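Local coordinates for uncharacterized protein (PDB 4RXV) that is of unknown function but has, in this N-terminal fragment, a RavJ-type peptidase domain of the papain-like clan, and probably acts as a Legionella effector, at residues 13-18 and 221-226; 18-23 and 93-98; 144-149 and 165-170. One frame throughout, in Å; residues are numbered along the deposited sequence. Where two conformers were deposited one is given.

Contact 1. Residues 13-18 and 221-226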
ATOM      1  N   LEU A  13       3.916   9.435  -2.532  1.00  7.32           N
ATOM      2  CA  LEU A  13       3.408   8.125  -2.932  1.00  7.29           C
ATOM      3  C   LEU A  13       3.323   8.011  -4.457  1.00  7.07           C
ATOM      4  O   LEU A  13       3.573   6.927  -5.000  1.00  8.15           O
ATOM      5  CB  LEU A  13       2.044   7.906  -2.276  1.00  7.36           C
ATOM      6  CG  LEU A  13       2.088   7.763  -0.756  1.00  7.80           C
ATOM      7  CD1 LEU A  13       0.726   8.007  -0.139  1.00  7.95           C
ATOM      8  CD2 LEU A  13       2.616   6.373  -0.342  1.00  8.19           C
ATOM      9  N   LYS A  14       2.985   9.095  -5.147  1.00  7.91           N
ATOM     10  CA  LYS A  14       2.975   9.090  -6.606  1.00  8.50           C
ATOM     11  C   LYS A  14       4.364   8.754  -7.179  1.00  8.35           C
ATOM     12  O   LYS A  14       4.475   8.135  -8.228  1.00  8.64           O
ATOM     13  CB  LYS A  14       2.432  10.416  -7.156  1.00  8.63           C
ATOM     14  CG  LYS A  14       0.946  10.542  -7.024  1.00  9.97           C
ATOM     15  CD  LYS A  14       0.421  11.927  -7.294  1.00 11.76           C
ATOM     16  CE  LYS A  14       0.745  12.413  -8.668  1.00 13.44           C
ATOM     17  NZ  LYS A  14       0.088  13.718  -8.916  1.00 16.72           N
ATOM     18  N   GLN A  15       5.431   9.157  -6.486  1.00  8.29           N
ATOM     19  CA  GLN A  15       6.779   8.871  -6.942  1.00  8.39           C
ATOM     20  C   GLN A  15       7.036   7.378  -7.062  1.00  7.62           C
ATOM     21  O   GLN A  15       7.953   6.987  -7.776  1.00  8.44           O
ATOM     22  CB  GLN A  15       7.816   9.509  -6.028  1.00  9.52           C
ATOM     23  CG  GLN A  15       7.829  11.018  -6.097  1.00 10.20           C
ATOM     24  CD  GLN A  15       8.774  11.634  -5.111  1.00 10.95           C
ATOM     25  OE1 GLN A  15       8.365  12.123  -4.077  1.00 13.04           O
ATOM     26  NE2 GLN A  15      10.046  11.620  -5.434  1.00 12.70           N
ATOM     27  N   GLU A  16       6.273   6.540  -6.352  1.00  7.56           N
ATOM     28  CA  GLU A  16       6.483   5.111  -6.399  1.00  7.67           C
ATOM     29  C   GLU A  16       5.931   4.458  -7.656  1.00  7.56           C
ATOM     30  O   GLU A  16       6.224   3.302  -7.915  1.00  8.36           O
ATOM     31  CB  GLU A  16       5.898   4.444  -5.143  1.00  7.98           C
ATOM     32  CG  GLU A  16       6.608   4.895  -3.892  1.00  8.34           C
ATOM     33  CD  GLU A  16       8.099   4.639  -3.975  1.00  9.29           C
ATOM     34  OE1 GLU A  16       8.502   3.463  -4.022  1.00 12.88           O
ATOM     35  OE2 GLU A  16       8.874   5.609  -4.010  1.00 10.71           O
ATOM     36  N   GLN A  17       5.145   5.198  -8.421  1.00  7.78           N
ATOM     37  CA  GLN A  17       4.583   4.699  -9.690  1.00  8.46           C
ATOM     38  C   GLN A  17       3.886   3.346  -9.483  1.00  7.70           C
ATOM     39  O   GLN A  17       4.126   2.368 -10.212  1.00  8.68           O
ATOM     40  CB  GLN A  17       5.651   4.629 -10.780  1.00  9.80           C
ATOM     41  CG  GLN A  17       6.215   6.016 -11.109  1.00 13.32           C
ATOM     42  CD  GLN A  17       5.161   6.953 -11.698  1.00 17.41           C
ATOM     43  OE1 GLN A  17       4.603   6.648 -12.748  1.00 18.81           O
ATOM     44  NE2 GLN A  17       4.956   8.117 -11.089  1.00 24.97           N
ATOM     45  N   TYR A  18       2.976   3.303  -8.522  1.00  7.67           N
ATOM     46  CA  TYR A  18       2.287   2.056  -8.176  1.00  7.50           C
ATOM     47  C   TYR A  18       1.474   1.495  -9.346  1.00  7.60           C
ATOM     48  O   TYR A  18       1.262   0.286  -9.420  1.00  8.54           O
ATOM     49  CB  TYR A  18       1.400   2.295  -6.971  1.00  7.59           C
ATOM     50  CG  TYR A  18       2.154   2.459  -5.663  1.00  7.20           C
ATOM     51  CD1 TYR A  18       3.066   1.513  -5.245  1.00  7.78           C
ATOM     52  CD2 TYR A  18       1.910   3.536  -4.817  1.00  7.47           C
ATOM     53  CE1 TYR A  18       3.720   1.617  -4.025  1.00  7.45           C
ATOM     54  CE2 TYR A  18       2.565   3.660  -3.605  1.00  7.39           C
ATOM     55  CZ  TYR A  18       3.471   2.689  -3.200  1.00  6.67           C
ATOM     56  OH  TYR A  18       4.054   2.827  -1.963  1.00  7.75           O
ATOM     57  N   LEU A 221      14.863   5.077   2.402  1.00 11.46           N
ATOM     58  CA  LEU A 221      14.399   4.722   1.066  1.00 11.73           C
ATOM     59  C   LEU A 221      14.744   5.797   0.041  1.00 13.76           C
ATOM     60  O   LEU A 221      14.741   7.001   0.317  1.00 16.23           O
ATOM     61  CB  LEU A 221      12.887   4.527   1.040  1.00 12.31           C
ATOM     62  CG  LEU A 221      12.320   3.482   1.992  1.00 12.28           C
ATOM     63  CD1 LEU A 221      10.817   3.468   1.977  1.00 12.99           C
ATOM     64  CD2 LEU A 221      12.867   2.091   1.671  1.00 14.66           C
ATOM     65  N   THR A 222      15.029   5.360  -1.174  1.00 13.34           N
ATOM     66  CA  THR A 222      15.116   6.258  -2.304  1.00 14.25           C
ATOM     67  C   THR A 222      13.767   6.217  -3.023  1.00 11.84           C
ATOM     68  O   THR A 222      13.312   5.148  -3.406  1.00 12.78           O
ATOM     69  CB  THR A 222      16.240   5.820  -3.225  1.00 16.65           C
ATOM     70  OG1 THR A 222      17.474   5.816  -2.487  1.00 17.92           O
ATOM     71  CG2 THR A 222      16.343   6.753  -4.396  1.00 17.88           C
ATOM     72  N   PRO A 223      13.106   7.371  -3.203  1.00 11.62           N
ATOM     73  CA  PRO A 223      11.878   7.346  -4.008  1.00 11.54           C
ATOM     74  C   PRO A 223      12.121   6.688  -5.356  1.00 10.39           C
ATOM     75  O   PRO A 223      13.178   6.873  -5.944  1.00 11.88           O
ATOM     76  CB  PRO A 223      11.525   8.826  -4.158  1.00 13.35           C
ATOM     77  CG  PRO A 223      12.120   9.468  -2.928  1.00 14.22           C
ATOM     78  CD  PRO A 223      13.430   8.739  -2.749  1.00 13.65           C
ATOM     79  N   TYR A 224      11.157   5.920  -5.840  1.00  9.49           N
ATOM     80  CA  TYR A 224      11.395   5.132  -7.040  1.00  9.38           C
ATOM     81  C   TYR A 224      11.679   6.008  -8.258  1.00  9.78           C
ATOM     82  O   TYR A 224      12.454   5.634  -9.137  1.00 10.61           O
ATOM     83  CB  TYR A 224      10.200   4.248  -7.331  1.00  9.66           C
ATOM     84  CG  TYR A 224      10.477   3.101  -8.291  1.00  9.24           C
ATOM     85  CD1 TYR A 224      11.412   2.129  -7.971  1.00  9.98           C
ATOM     86  CD2 TYR A 224       9.756   2.944  -9.477  1.00  9.31           C
ATOM     87  CE1 TYR A 224      11.662   1.070  -8.791  1.00  9.76           C
ATOM     88  CE2 TYR A 224       9.997   1.857 -10.327  1.00  9.97           C
ATOM     89  CZ  TYR A 224      10.939   0.921  -9.966  1.00 10.36           C
ATOM     90  OH  TYR A 224      11.180  -0.170 -10.756  1.00 11.31           O
ATOM     91  N   THR A 225      11.023   7.157  -8.315  1.00  9.73           N
ATOM     92  CA  THR A 225      11.268   8.188  -9.322  1.00 10.79           C
ATOM     93  C   THR A 225      11.286   9.555  -8.645  1.00 11.77           C
ATOM     94  O   THR A 225      10.758   9.744  -7.531  1.00 12.40           O
ATOM     95  CB  THR A 225      10.175   8.197 -10.408  1.00 11.19           C
ATOM     96  OG1 THR A 225       8.903   8.525  -9.831  1.00 10.70           O
ATOM     97  CG2 THR A 225      10.101   6.874 -11.140  1.00 11.20           C
ATOM     98  N   GLY A 226      11.873  10.524  -9.326  1.00 13.28           N
ATOM     99  CA  GLY A 226      11.855  11.880  -8.850  1.00 13.03           C
ATOM    100  C   GLY A 226      10.735  12.634  -9.524  1.00 13.14           C
ATOM    101  O   GLY A 226      10.549  12.527 -10.733  1.00 15.01           O
TER
HETATM  102  O   HOH W   1      10.724   4.383  -1.979  1.00 11.83           O
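Just after helix 6-14 the chain folds into a type I turn from Lys14 to Gln17, and residues 221-226, part of the tail that follows strand 202-206, lie along it. Lys14 supplies the carbonyl O that receives the turn's backbone bond from Gln17 N. Gln15 does most of the gripping. Its backbone O accepts an in-plane, lone-pair bond of 2.7 Å from Thr225 OG1, and a second, weak one from Thr225 N. The threonine suits this place because its hydroxyl sits between its own N and carbonyl carbon (chi1 63°), so one residue offers both donors. In return the Gln15 chain, extended beyond CG, runs beside Pro223 and brings NE2 to Thr225 O at 2.9 Å, near the amide plane. Glu16 starts away from the tail, but a bend at chi2 (-56°) swings its carboxylate back. OE2 then takes Tyr224 N at 2.9 Å, from above the carboxylate plane and fairly straight (162° at the hydrogen). A salt bridge to Arg12 also engages OE2, while Asn85 binds OE1. The positive phi of Gln17 turns its side chain toward the tail, and CG lies 3.9 Å from Thr225 OG1; its OE1 is bonded to Gln19. With one acid gathering a main-chain N-H and an arginine, Glu16 is probably ionised, and the tail is held by directed polar bonds more than by apolar burial.

Contact 2. Residues 18-23 and 93-98; sequences YQKFVV and DGEAVR
A parallel beta pairing at the margin of a small mixed sheet joins these segments: strand 22-23, an outermost strand, lies beside strand 95-100, which carries strand 91-92 on its other side. The ladder is short. Val22 N donates to Arg98 O at 2.8 Å, nearly along the C=O axis, and the backbone of Val22 is bonded in turn to Ser100. Beta-branched valines suit this extended backbone, and Val22 CG2 meets Val97 CG1 at 4.0 Å against helix 37-50, whose Tyr49 touches both.

The largest burial comes from Phe21 and Arg98, whose side chains cross at about a right angle. Arg98 CB lies over the centre of the Phe21 ring, 3.7 Å from its centroid, in a CH-pi contact. A bend at chi3 (-66°) then brings the guanidinium round to the ring rim, the two planes 43° apart. An arginine serves well here, since its aliphatic root packs on the phenyl face while its polar end reaches Glu16 O through NH2 and Asn85 through NH1. Water 2 accepts from Arg98 N at 3.0 Å. The closest approach of the two side chains puts Phe21 CE1 over the centre of one guanidinium face, 3.3 Å from Arg98 CZ.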
ATOM      1  N   TYR A  18       2.976   3.303  -8.522  1.00  7.67           N
ATOM      2  CA  TYR A  18       2.287   2.056  -8.176  1.00  7.50           C
ATOM      3  C   TYR A  18       1.474   1.495  -9.346  1.00  7.60           C
ATOM      4  O   TYR A  18       1.262   0.286  -9.420  1.00  8.54           O
ATOM      5  CB  TYR A  18       1.400   2.295  -6.971  1.00  7.59           C
ATOM      6  CG  TYR A  18       2.154   2.459  -5.663  1.00  7.20           C
ATOM      7  CD1 TYR A  18       3.066   1.513  -5.245  1.00  7.78           C
ATOM      8  CD2 TYR A  18       1.910   3.536  -4.817  1.00  7.47           C
ATOM      9  CE1 TYR A  18       3.720   1.617  -4.025  1.00  7.45           C
ATOM     10  CE2 TYR A  18       2.565   3.660  -3.605  1.00  7.39           C
ATOM     11  CZ  TYR A  18       3.471   2.689  -3.200  1.00  6.67           C
ATOM     12  OH  TYR A  18       4.054   2.827  -1.963  1.00  7.75           O
ATOM     13  N   GLN A  19       1.025   2.368 -10.249  1.00  7.66           N
ATOM     14  CA  GLN A  19       0.275   1.917 -11.402  1.00  8.37           C
ATOM     15  C   GLN A  19       1.083   1.039 -12.350  1.00  9.39           C
ATOM     16  O   GLN A  19       0.509   0.367 -13.204  1.00 10.20           O
ATOM     17  CB  GLN A  19      -0.335   3.091 -12.160  1.00 10.36           C
ATOM     18  CG  GLN A  19       0.581   3.910 -13.043  1.00 11.76           C
ATOM     19  CD  GLN A  19       1.477   4.875 -12.327  1.00 16.55           C
ATOM     20  OE1 GLN A  19       1.565   4.921 -11.098  1.00 14.88           O
ATOM     21  NE2 GLN A  19       2.182   5.664 -13.118  1.00 24.30           N
ATOM     22  N   LYS A  20       2.391   1.049 -12.213  1.00  8.77           N
ATOM     23  CA  LYS A  20       3.275   0.278 -13.077  1.00  9.78           C
ATOM     24  C   LYS A  20       3.598  -1.099 -12.542  1.00 10.58           C
ATOM     25  O   LYS A  20       4.196  -1.907 -13.244  1.00 11.52           O
ATOM     26  CB  LYS A  20       4.572   1.066 -13.364  1.00 11.53           C
ATOM     27  CG  LYS A  20       4.360   2.455 -13.916  1.00 14.66           C
ATOM     28  CD  LYS A  20       3.669   2.518 -15.228  1.00 19.95           C
ATOM     29  CE  LYS A  20       3.509   3.970 -15.658  1.00 26.29           C
ATOM     30  NZ  LYS A  20       2.796   4.300 -16.876  1.00 30.49           N
ATOM     31  N   PHE A  21       3.183  -1.407 -11.314  1.00 10.08           N
ATOM     32  CA  PHE A  21       3.439  -2.740 -10.778  1.00  9.82           C
ATOM     33  C   PHE A  21       2.715  -3.802 -11.594  1.00  9.75           C
ATOM     34  O   PHE A  21       1.646  -3.561 -12.162  1.00 10.88           O
ATOM     35  CB  PHE A  21       2.886  -2.861  -9.355  1.00  9.42           C
ATOM     36  CG  PHE A  21       3.887  -2.597  -8.262  1.00  9.06           C
ATOM     37  CD1 PHE A  21       4.410  -1.338  -8.042  1.00  9.48           C
ATOM     38  CD2 PHE A  21       4.291  -3.641  -7.425  1.00  9.55           C
ATOM     39  CE1 PHE A  21       5.277  -1.133  -7.001  1.00 10.60           C
ATOM     40  CE2 PHE A  21       5.167  -3.419  -6.393  1.00 10.11           C
ATOM     41  CZ  PHE A  21       5.649  -2.179  -6.177  1.00 10.30           C
ATOM     42  N   VAL A  22       3.269  -5.003 -11.592  1.00  9.56           N
ATOM     43  CA  VAL A  22       2.504  -6.190 -11.915  1.00  9.82           C
ATOM     44  C   VAL A  22       1.626  -6.502 -10.705  1.00  9.86           C
ATOM     45  O   VAL A  22       2.116  -6.671  -9.594  1.00  9.91           O
ATOM     46  CB  VAL A  22       3.428  -7.377 -12.233  1.00 10.91           C
ATOM     47  CG1 VAL A  22       2.618  -8.666 -12.352  1.00 12.01           C
ATOM     48  CG2 VAL A  22       4.222  -7.121 -13.495  1.00 12.37           C
ATOM     49  N   VAL A  23       0.325  -6.571 -10.938  1.00 10.16           N
ATOM     50  CA  VAL A  23      -0.655  -6.879  -9.910  1.00  9.97           C
ATOM     51  C   VAL A  23      -1.044  -8.346 -10.162  1.00  9.48           C
ATOM     52  O   VAL A  23      -1.827  -8.663 -11.073  1.00 10.49           O
ATOM     53  CB  VAL A  23      -1.874  -5.944  -9.961  1.00 10.18           C
ATOM     54  CG1 VAL A  23      -2.853  -6.302  -8.891  1.00 10.38           C
ATOM     55  CG2 VAL A  23      -1.429  -4.504  -9.794  1.00 12.95           C
ATOM     56  N   ASP A  93       7.842  -4.516 -21.319  1.00 28.56           N
ATOM     57  CA  ASP A  93       7.752  -3.264 -22.066  1.00 29.46           C
ATOM     58  C   ASP A  93       8.871  -2.296 -21.670  1.00 27.44           C
ATOM     59  O   ASP A  93       8.657  -1.087 -21.533  1.00 29.26           O
ATOM     60  CB  ASP A  93       6.380  -2.615 -21.869  1.00 33.05           C
ATOM     61  CG  ASP A  93       5.249  -3.463 -22.420  1.00 38.51           C
ATOM     62  OD1 ASP A  93       5.488  -4.220 -23.385  1.00 39.22           O
ATOM     63  OD2 ASP A  93       4.123  -3.370 -21.890  1.00 38.87           O
ATOM     64  N   GLY A  94      10.064  -2.846 -21.474  1.00 28.48           N
ATOM     65  CA  GLY A  94      11.235  -2.055 -21.140  1.00 26.16           C
ATOM     66  C   GLY A  94      11.282  -1.512 -19.724  1.00 25.32           C
ATOM     67  O   GLY A  94      12.177  -0.738 -19.395  1.00 26.69           O
ATOM     68  N   GLU A  95      10.333  -1.935 -18.890  0.56 24.22           N
ATOM     69  CA  GLU A  95      10.231  -1.455 -17.519  0.56 24.45           C
ATOM     70  C   GLU A  95      10.488  -2.595 -16.529  0.56 18.85           C
ATOM     71  O   GLU A  95       9.888  -3.672 -16.616  0.56 15.43           O
ATOM     72  CB  GLU A  95       8.844  -0.856 -17.271  0.56 31.38           C
ATOM     73  CG  GLU A  95       8.492   0.308 -18.194  0.56 40.55           C
ATOM     74  CD  GLU A  95       7.043   0.751 -18.072  0.56 56.54           C
ATOM     75  OE1 GLU A  95       6.206  -0.045 -17.596  0.56 55.36           O
ATOM     76  OE2 GLU A  95       6.739   1.899 -18.459  0.56 62.99           O
ATOM     77  N   ALA A  96      11.379  -2.356 -15.574  1.00 17.93           N
ATOM     78  CA  ALA A  96      11.696  -3.366 -14.579  1.00 17.09           C
ATOM     79  C   ALA A  96      10.441  -3.807 -13.850  1.00 14.56           C
ATOM     80  O   ALA A  96       9.637  -2.995 -13.411  1.00 14.23           O
ATOM     81  CB  ALA A  96      12.710  -2.845 -13.589  1.00 17.71           C
ATOM     82  N   VAL A  97      10.322  -5.112 -13.674  1.00 13.08           N
ATOM     83  CA  VAL A  97       9.173  -5.715 -13.023  1.00 11.56           C
ATOM     84  C   VAL A  97       9.228  -5.586 -11.499  1.00 10.65           C
ATOM     85  O   VAL A  97      10.217  -5.945 -10.859  1.00 11.87           O
ATOM     86  CB  VAL A  97       9.093  -7.198 -13.412  1.00 11.88           C
ATOM     87  CG1 VAL A  97       8.047  -7.937 -12.603  1.00 12.75           C
ATOM     88  CG2 VAL A  97       8.781  -7.321 -14.882  1.00 13.42           C
ATOM     89  N   ARG A  98       8.128  -5.088 -10.944  1.00  9.71           N
ATOM     90  CA  ARG A  98       7.813  -5.143  -9.511  1.00  8.70           C
ATOM     91  C   ARG A  98       6.461  -5.815  -9.395  1.00  9.05           C
ATOM     92  O   ARG A  98       5.631  -5.639 -10.288  1.00 10.32           O
ATOM     93  CB  ARG A  98       7.788  -3.739  -8.903  1.00  8.79           C
ATOM     94  CG  ARG A  98       9.128  -3.004  -9.027  1.00  8.71           C
ATOM     95  CD  ARG A  98       9.064  -1.604  -8.392  1.00  8.66           C
ATOM     96  NE  ARG A  98       8.154  -0.773  -9.155  1.00  8.65           N
ATOM     97  CZ  ARG A  98       7.622   0.374  -8.737  1.00  8.54           C
ATOM     98  NH1 ARG A  98       7.924   0.898  -7.550  1.00  8.86           N
ATOM     99  NH2 ARG A  98       6.776   1.008  -9.533  1.00  8.93           N
TER
HETATM  100  O   HOH W   2       6.440  -3.452 -12.856  1.00 11.63           O

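Contact 3. Residues 144-149 and 165-170; sequences LVPKGS and IGTLIV
Backbone hydrogen bonds define the contact. Leu144 and Leu168 form an antiparallel hydrogen-bonded pair: Leu144 N gives to Leu168 O at 2.9 Å, and Leu168 N returns a bond of 2.9 Å to Leu144 O. Both are close to straight (170° and 166° at the hydrogen) and lie in the carbonyl plane. Leu144 O also receives a CA-H...O contact from Thr167 CA at 3.3 Å.

The apolar contacts fall along one face. The side chains of Leu144 and Leu168 rise together, CB to CB 4.1 Å, and Leu144 CD1 reaches obliquely to Val170 CG2. Leucine and valine suit this face because it is buried under Leu113 of helix 105-114 and Ile9 and Leu13 of helix 6-14. Val145 and Thr167 lie side by side instead, Val145 CG1 touching the threonine's methyl and hydroxyl, while Thr167 OG1 is bonded to Pro164 O.

Loop residues flank the pair: Pro146 meets the loop leading into strand 168-170, and a type II turn follows strand 136-146. The ring of Pro146 sits against the Ile165 carbonyl, CG to O 3.3 Å, and leaves no room for a CB on Gly166, whose positive phi also suits glycine. Pro146 O accepts both Ser149 N and Ser149 OG, the latter at 2.7 Å, closing the turn, in which Gly148 takes the third position with positive phi. The arrangement is that of an outermost strand, 168-170, added antiparallel to strand 136-146 after a long connection, in a four-stranded antiparallel sheet packed on helices, consistent with a papain-like peptidase fold.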
ATOM      1  N   LEU A 144      -3.047   6.633   7.645  1.00  7.18           N
ATOM      2  CA  LEU A 144      -2.421   7.717   8.400  1.00  7.90           C
ATOM      3  C   LEU A 144      -3.449   8.274   9.362  1.00  8.52           C
ATOM      4  O   LEU A 144      -4.492   8.751   8.931  1.00  9.07           O
ATOM      5  CB  LEU A 144      -1.943   8.816   7.453  1.00  8.56           C
ATOM      6  CG  LEU A 144      -0.788   8.408   6.536  1.00  9.24           C
ATOM      7  CD1 LEU A 144      -0.724   9.308   5.308  1.00 11.68           C
ATOM      8  CD2 LEU A 144       0.518   8.451   7.270  1.00 12.63           C
ATOM      9  N   VAL A 145      -3.199   8.153  10.664  0.53  8.80           N
ATOM     10  CA  VAL A 145      -4.140   8.664  11.655  0.53 10.06           C
ATOM     11  C   VAL A 145      -3.496   9.820  12.399  0.53 10.84           C
ATOM     12  O   VAL A 145      -2.317   9.793  12.687  0.53 10.81           O
ATOM     13  CB  VAL A 145      -4.630   7.566  12.637  0.53 12.10           C
ATOM     14  CG1 VAL A 145      -5.427   6.494  11.872  0.53 13.02           C
ATOM     15  CG2 VAL A 145      -3.488   6.945  13.414  0.53 11.19           C
ATOM     16  N   PRO A 146      -4.266  10.867  12.694  1.00 14.32           N
ATOM     17  CA  PRO A 146      -3.678  11.982  13.421  1.00 15.74           C
ATOM     18  C   PRO A 146      -3.109  11.524  14.755  1.00 14.53           C
ATOM     19  O   PRO A 146      -3.650  10.649  15.417  1.00 15.89           O
ATOM     20  CB  PRO A 146      -4.858  12.938  13.598  1.00 20.27           C
ATOM     21  CG  PRO A 146      -5.738  12.644  12.433  1.00 21.65           C
ATOM     22  CD  PRO A 146      -5.639  11.169  12.254  1.00 19.06           C
ATOM     23  N   LYS A 147      -1.977  12.103  15.124  1.00 15.05           N
ATOM     24  CA  LYS A 147      -1.321  11.783  16.383  1.00 16.76           C
ATOM     25  C   LYS A 147      -2.302  11.797  17.533  1.00 16.38           C
ATOM     26  O   LYS A 147      -3.043  12.770  17.686  1.00 17.26           O
ATOM     27  CB  LYS A 147      -0.268  12.848  16.674  1.00 21.11           C
ATOM     28  CG  LYS A 147       0.979  12.703  15.882  1.00 24.73           C
ATOM     29  CD  LYS A 147       1.731  11.487  16.315  1.00 25.64           C
ATOM     30  CE  LYS A 147       3.084  11.455  15.678  1.00 27.89           C
ATOM     31  NZ  LYS A 147       3.768  10.205  16.028  1.00 28.06           N
ATOM     32  N   GLY A 148      -2.265  10.763  18.374  1.00 19.13           N
ATOM     33  CA  GLY A 148      -3.136  10.703  19.535  1.00 22.06           C
ATOM     34  C   GLY A 148      -4.135   9.580  19.390  1.00 22.90           C
ATOM     35  O   GLY A 148      -4.660   9.056  20.370  1.00 26.38           O
ATOM     36  N   SER A 149      -4.388   9.196  18.149  1.00 20.87           N
ATOM     37  CA  SER A 149      -5.384   8.163  17.863  1.00 25.19           C
ATOM     38  C   SER A 149      -4.965   6.766  18.330  1.00 23.58           C
ATOM     39  O   SER A 149      -3.803   6.391  18.228  1.00 25.46           O
ATOM     40  CB  SER A 149      -5.667   8.101  16.359  1.00 29.38           C
ATOM     41  OG  SER A 149      -6.014   9.371  15.837  1.00 31.10           O
ATOM     42  N   ILE A 165     -11.321  11.328  12.981  1.00 16.17           N
ATOM     43  CA  ILE A 165     -11.365  12.494  12.114  1.00 16.81           C
ATOM     44  C   ILE A 165      -9.968  12.741  11.590  1.00 15.00           C
ATOM     45  O   ILE A 165      -9.005  12.730  12.348  1.00 17.34           O
ATOM     46  CB  ILE A 165     -11.832  13.777  12.885  1.00 20.95           C
ATOM     47  CG1 ILE A 165     -13.276  13.637  13.352  1.00 22.48           C
ATOM     48  CG2 ILE A 165     -11.698  15.031  12.017  1.00 23.02           C
ATOM     49  CD1 ILE A 165     -13.725  14.728  14.319  1.00 25.48           C
ATOM     50  N   GLY A 166      -9.845  12.951  10.289  1.00 14.50           N
ATOM     51  CA  GLY A 166      -8.558  13.279   9.716  1.00 12.24           C
ATOM     52  C   GLY A 166      -7.766  12.070   9.241  1.00 10.54           C
ATOM     53  O   GLY A 166      -6.666  12.218   8.732  1.00 10.40           O
ATOM     54  N   THR A 167      -8.315  10.872   9.368  1.00  9.76           N
ATOM     55  CA  THR A 167      -7.629   9.686   8.867  1.00  8.96           C
ATOM     56  C   THR A 167      -7.535   9.735   7.346  1.00  8.53           C
ATOM     57  O   THR A 167      -8.484  10.092   6.663  1.00  9.69           O
ATOM     58  CB  THR A 167      -8.331   8.414   9.311  1.00 10.13           C
ATOM     59  OG1 THR A 167      -8.344   8.374  10.737  1.00 11.78           O
ATOM     60  CG2 THR A 167      -7.610   7.181   8.791  1.00 10.94           C
ATOM     61  N   LEU A 168      -6.363   9.387   6.829  1.00  7.92           N
ATOM     62  CA  LEU A 168      -6.140   9.251   5.394  1.00  8.16           C
ATOM     63  C   LEU A 168      -5.846   7.799   5.019  1.00  7.63           C
ATOM     64  O   LEU A 168      -5.141   7.085   5.720  1.00  8.90           O
ATOM     65  CB  LEU A 168      -4.975  10.113   4.940  1.00  9.47           C
ATOM     66  CG  LEU A 168      -5.148  11.607   5.191  1.00 11.73           C
ATOM     67  CD1 LEU A 168      -3.843  12.347   4.949  1.00 13.65           C
ATOM     68  CD2 LEU A 168      -6.241  12.195   4.299  1.00 12.99           C
ATOM     69  N   ILE A 169      -6.437   7.372   3.915  1.00  7.11           N
ATOM     70  CA  ILE A 169      -6.302   6.021   3.405  1.00  7.27           C
ATOM     71  C   ILE A 169      -5.196   5.982   2.352  1.00  6.90           C
ATOM     72  O   ILE A 169      -5.089   6.904   1.519  1.00  7.51           O
ATOM     73  CB  ILE A 169      -7.664   5.569   2.814  1.00  7.77           C
ATOM     74  CG1 ILE A 169      -8.665   5.367   3.962  1.00 10.38           C
ATOM     75  CG2 ILE A 169      -7.562   4.321   1.960  1.00  9.30           C
ATOM     76  CD1 ILE A 169     -10.090   5.574   3.539  1.00 12.26           C
ATOM     77  N   VAL A 170      -4.440   4.894   2.327  1.00  6.68           N
ATOM     78  CA  VAL A 170      -3.348   4.693   1.386  1.00  6.91           C
ATOM     79  C   VAL A 170      -3.453   3.244   0.865  1.00  6.87           C
ATOM     80  O   VAL A 170      -3.233   2.287   1.603  1.00  7.51           O
ATOM     81  CB  VAL A 170      -1.977   4.987   2.016  1.00  7.19           C
ATOM     82  CG1 VAL A 170      -0.906   4.834   0.956  1.00  8.11           C
ATOM     83  CG2 VAL A 170      -1.961   6.388   2.640  1.00  9.25           C
TER

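In the fold
Contact 1 is a surface contact, whereas contacts 2 and 3 are largely buried and lie on opposite sides of the chain's centre, about 29 Å apart between centres. Contacts 1 and 2 share Tyr18 and meet through Arg98, which binds Glu16 O and makes a cation-pi contact with Tyr224; the tail is thereby tied to the small mixed sheet. Contact 3 belongs to the separate antiparallel sheet, reached from contact 1 by Leu13 packing on Val170. Chemistry follows place: side-chain and main-chain polar bonds hold the tail, an arginine on an aromatic ring accompanies a short parallel ladder, and aliphatic packing accompanies the antiparallel pair.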